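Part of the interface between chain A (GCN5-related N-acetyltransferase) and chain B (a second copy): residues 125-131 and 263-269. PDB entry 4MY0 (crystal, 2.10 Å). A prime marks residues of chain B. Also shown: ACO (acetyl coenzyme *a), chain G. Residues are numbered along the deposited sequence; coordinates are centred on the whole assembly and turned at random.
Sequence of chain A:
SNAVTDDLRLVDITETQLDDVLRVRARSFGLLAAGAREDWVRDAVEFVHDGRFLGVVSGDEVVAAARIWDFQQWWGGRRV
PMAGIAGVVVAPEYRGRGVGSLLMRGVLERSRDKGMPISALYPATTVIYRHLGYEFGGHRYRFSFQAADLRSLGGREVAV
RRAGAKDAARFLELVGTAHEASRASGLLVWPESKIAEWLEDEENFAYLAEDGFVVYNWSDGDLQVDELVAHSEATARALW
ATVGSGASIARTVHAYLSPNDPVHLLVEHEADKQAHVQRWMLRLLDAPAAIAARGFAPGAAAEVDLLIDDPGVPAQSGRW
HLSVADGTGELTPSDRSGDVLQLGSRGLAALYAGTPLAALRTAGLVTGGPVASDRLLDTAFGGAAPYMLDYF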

# COMPACT_ATOMS: atom_id res chain seq x y z
N THR A 125 -18.33 5.71 -20.03
CA THR A 125 -17.80 5.07 -21.22
C THR A 125 -17.97 6.07 -22.35
O THR A 125 -19.00 6.72 -22.45
N THR A 126 -16.95 6.20 -23.20
CA THR A 126 -16.97 7.20 -24.27
C THR A 126 -17.80 6.76 -25.47
O THR A 126 -18.30 7.60 -26.23
N VAL A 127 -17.94 5.45 -25.65
CA VAL A 127 -18.44 4.95 -26.94
C VAL A 127 -19.85 5.46 -27.27
O VAL A 127 -20.07 6.05 -28.34
N ILE A 128 -20.79 5.24 -26.36
CA ILE A 128 -22.18 5.63 -26.63
C ILE A 128 -22.28 7.13 -26.90
O ILE A 128 -23.00 7.57 -27.79
N TYR A 129 -21.53 7.94 -26.15
CA TYR A 129 -21.66 9.39 -26.31
C TYR A 129 -20.99 9.91 -27.59
O TYR A 129 -21.51 10.82 -28.24
N ARG A 130 -19.85 9.33 -27.96
CA ARG A 130 -19.23 9.64 -29.25
C ARG A 130 -20.17 9.34 -30.42
O ARG A 130 -20.32 10.17 -31.32
N HIS A 131 -20.81 8.17 -30.40
CA HIS A 131 -21.81 7.82 -31.42
C HIS A 131 -22.92 8.86 -31.45
O HIS A 131 -23.50 9.12 -32.50
N VAL B 263 -4.35 11.79 -29.10
CA VAL B 263 -4.60 10.45 -28.57
C VAL B 263 -5.85 10.42 -27.66
O VAL B 263 -6.62 9.46 -27.70
N HIS B 264 -6.07 11.48 -26.87
CA HIS B 264 -7.26 11.57 -26.03
C HIS B 264 -8.53 11.49 -26.85
O HIS B 264 -9.56 11.02 -26.37
N LEU B 265 -8.47 11.94 -28.10
CA LEU B 265 -9.64 11.91 -28.97
C LEU B 265 -9.76 10.56 -29.70
O LEU B 265 -10.81 10.25 -30.26
N LEU B 266 -8.70 9.76 -29.65
CA LEU B 266 -8.63 8.51 -30.41
C LEU B 266 -8.94 7.27 -29.58
O LEU B 266 -9.63 6.37 -30.05
N VAL B 267 -8.43 7.21 -28.35
CA VAL B 267 -8.56 5.98 -27.56
C VAL B 267 -9.96 5.83 -27.00
O VAL B 267 -10.66 6.83 -26.75
N GLU B 268 -10.39 4.59 -26.82
CA GLU B 268 -11.72 4.34 -26.26
C GLU B 268 -11.78 4.71 -24.77
O GLU B 268 -12.73 5.35 -24.30
N HIS B 269 -10.77 4.27 -24.03
CA HIS B 269 -10.76 4.45 -22.59
C HIS B 269 -9.94 5.67 -22.24
O HIS B 269 -8.79 5.78 -22.63

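Which side chains of chain A reach across to chain B? Thr126 and Arg130, one helical turn apart, both point their CA-to-CB bonds toward the other stretch. The turn between them is closed by the backbone bond from Arg130 N to Thr126 O (2.9 Å). Arg130 has chi1 at -84° (m) followed by two t angles, so its side chain is extended and carries the guanidinium to the chain B backbone.

How is the guanidinium satisfied? It meets backbone carbonyl oxygens of chain B. NH1 of Arg130 donates to O of Val267′ at 2.8 Å, and NH2 of Arg130 donates to O of His264′ at 3.0 Å; both acceptors lie near the guanidinium plane. The carbonyl of Leu265′ instead sits over one face. NE of Arg130 is satisfied elsewhere in the structure, where NH2 also has a further partner. The CA-to-CB bonds of Leu265′ and Val267′ point away, and both residues approach the arginine most closely through their carbonyl O.

What serves the carbonyl of Glu268′? It accepts twice. Thr126, in the p rotamer, donates from OG1 to O of Glu268′ at a short 2.6 Å, and water 2 donates to the same O at 2.7 Å. That water also accepts from N of Thr126 at 3.0 Å, so the threonine engages this carbonyl both directly and through water.

Where does the carboxylate of Glu268′ go? Its chi1 and chi2 are both t, and the extended chain takes OE1 of Glu268′ to water 1, which donates to that OE1 at 2.8 Å and is hydrogen-bonded to OG1 of Thr125 at 2.7 Å. CG2 of Val127 packs 3.7 Å from OE1 of Glu268′. Acetyl coenzyme A lies alongside, its C2A 3.3 Å from OE1 of Glu268′, while NE2 of His131 donates to its O8A at 2.9 Å.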

# COMPACT_ATOMS: atom_id res chain seq x y z
CB THR A 125 -18.54 3.74 -21.55
OG1 THR A 125 -18.16 3.28 -22.85
CG2 THR A 125 -20.05 3.93 -21.51
CB THR A 126 -15.55 7.50 -24.80
OG1 THR A 126 -14.96 6.28 -25.29
CG2 THR A 126 -14.65 8.10 -23.68
CB VAL A 127 -18.40 3.41 -27.04
CG1 VAL A 127 -18.90 2.93 -28.43
CG2 VAL A 127 -16.98 2.90 -26.80
CB ILE A 128 -23.15 5.19 -25.50
CG1 ILE A 128 -24.60 5.52 -25.88
CG2 ILE A 128 -22.78 5.86 -24.14
CD1 ILE A 128 -25.65 5.03 -24.88
CB TYR A 129 -21.18 10.13 -25.05
CG TYR A 129 -21.91 9.67 -23.80
CD1 TYR A 129 -23.25 10.00 -23.61
CD2 TYR A 129 -21.27 8.90 -22.84
CE1 TYR A 129 -23.94 9.57 -22.49
CE2 TYR A 129 -21.94 8.47 -21.70
CZ TYR A 129 -23.29 8.81 -21.53
OH TYR A 129 -23.98 8.41 -20.41
CB ARG A 130 -17.88 8.94 -29.40
CG ARG A 130 -16.76 9.75 -28.75
CD ARG A 130 -15.41 9.02 -28.67
NE ARG A 130 -14.42 9.94 -28.12
CZ ARG A 130 -13.25 9.59 -27.58
NH1 ARG A 130 -12.92 8.31 -27.49
NH2 ARG A 130 -12.43 10.53 -27.11
CB HIS A 131 -22.45 6.44 -31.15
CG HIS A 131 -21.58 5.27 -31.51
ND1 HIS A 131 -20.70 5.29 -32.58
CD2 HIS A 131 -21.47 4.04 -30.96
CE1 HIS A 131 -20.09 4.13 -32.66
NE2 HIS A 131 -20.53 3.35 -31.69
CB VAL B 263 -3.35 9.87 -27.83
CG1 VAL B 263 -3.14 10.56 -26.47
CG2 VAL B 263 -3.48 8.35 -27.66
CB HIS B 264 -7.24 12.87 -25.21
CG HIS B 264 -6.01 13.03 -24.36
ND1 HIS B 264 -5.79 12.29 -23.22
CD2 HIS B 264 -4.95 13.86 -24.49
CE1 HIS B 264 -4.64 12.66 -22.68
NE2 HIS B 264 -4.11 13.62 -23.43
CB LEU B 265 -9.60 13.07 -29.98
CG LEU B 265 -9.43 14.47 -29.37
CD1 LEU B 265 -9.03 15.51 -30.44
CD2 LEU B 265 -10.71 14.92 -28.67
CB LEU B 266 -7.25 8.36 -31.03
CG LEU B 266 -6.97 9.17 -32.29
CD1 LEU B 266 -5.48 9.17 -32.60
CD2 LEU B 266 -7.75 8.59 -33.45
CB VAL B 267 -7.53 5.93 -26.41
CG1 VAL B 267 -6.14 5.98 -26.96
CG2 VAL B 267 -7.74 7.07 -25.45
CB GLU B 268 -12.11 2.88 -26.43
CG GLU B 268 -13.40 2.56 -25.64
CD GLU B 268 -13.87 1.12 -25.80
OE1 GLU B 268 -14.67 0.66 -24.95
OE2 GLU B 268 -13.46 0.46 -26.78
CB HIS B 269 -10.18 3.21 -21.90
CG HIS B 269 -11.04 1.99 -22.04
ND1 HIS B 269 -12.13 1.74 -21.23
CD2 HIS B 269 -10.98 0.96 -22.92
CE1 HIS B 269 -12.70 0.61 -21.60
NE2 HIS B 269 -12.02 0.11 -22.62
N1A ACO G . -17.90 -0.53 -23.04
C2A ACO G . -17.72 -0.30 -24.36
N3A ACO G . -18.73 0.03 -25.19
C4A ACO G . -20.01 0.14 -24.74
C5A ACO G . -20.28 -0.09 -23.31
C6A ACO G . -19.12 -0.45 -22.45
N6A ACO G . -19.28 -0.68 -21.12
N7A ACO G . -21.61 0.08 -23.14
C8A ACO G . -22.15 0.41 -24.35
N9A ACO G . -21.19 0.43 -25.31
C1B ACO G . -21.41 0.76 -26.72
C2B ACO G . -22.23 -0.31 -27.41
O2B ACO G . -21.43 -1.44 -27.79
C3B ACO G . -22.77 0.49 -28.58
O3B ACO G . -21.70 0.70 -29.50
P3B ACO G . -21.53 -0.16 -30.86
O7A ACO G . -22.80 0.12 -31.63
O8A ACO G . -20.28 0.43 -31.47
O9A ACO G . -21.39 -1.58 -30.37
C4B ACO G . -23.03 1.88 -28.02
O4B ACO G . -22.22 1.95 -26.84
C5B ACO G . -24.51 2.14 -27.71
O5B ACO G . -25.05 0.97 -27.09
P1A ACO G . -26.48 0.95 -26.36
O1A ACO G . -27.30 2.10 -26.89
O2A ACO G . -26.98 -0.47 -26.41
O3A ACO G . -26.02 1.31 -24.84
P2A ACO G . -26.60 0.68 -23.48
O4A ACO G . -28.10 0.52 -23.58
O5A ACO G . -25.81 -0.50 -23.06
O6A ACO G . -26.31 1.92 -22.47
CBP ACO G . -24.84 2.44 -20.65
CCP ACO G . -24.98 2.32 -22.16
CDP ACO G . -25.70 3.58 -20.12
CEP ACO G . -23.36 2.68 -20.36
CAP ACO G . -25.31 1.14 -20.01
OAP ACO G . -24.56 0.06 -20.56
C9P ACO G . -25.21 1.15 -18.49
O9P ACO G . -26.19 1.40 -17.81
N8P ACO G . -24.03 0.87 -17.93
C7P ACO G . -23.74 0.95 -16.50
C6P ACO G . -24.01 2.31 -15.84
C5P ACO G . -23.25 3.41 -16.54
O5P ACO G . -22.08 3.25 -16.87
N4P ACO G . -23.90 4.54 -16.77
C3P ACO G . -23.22 5.83 -16.77
C2P ACO G . -22.88 6.30 -18.17
S1P ACO G . -22.29 7.97 -18.11
O HOH W 1 -15.77 2.07 -22.84
O HOH W 2 -14.54 4.57 -22.41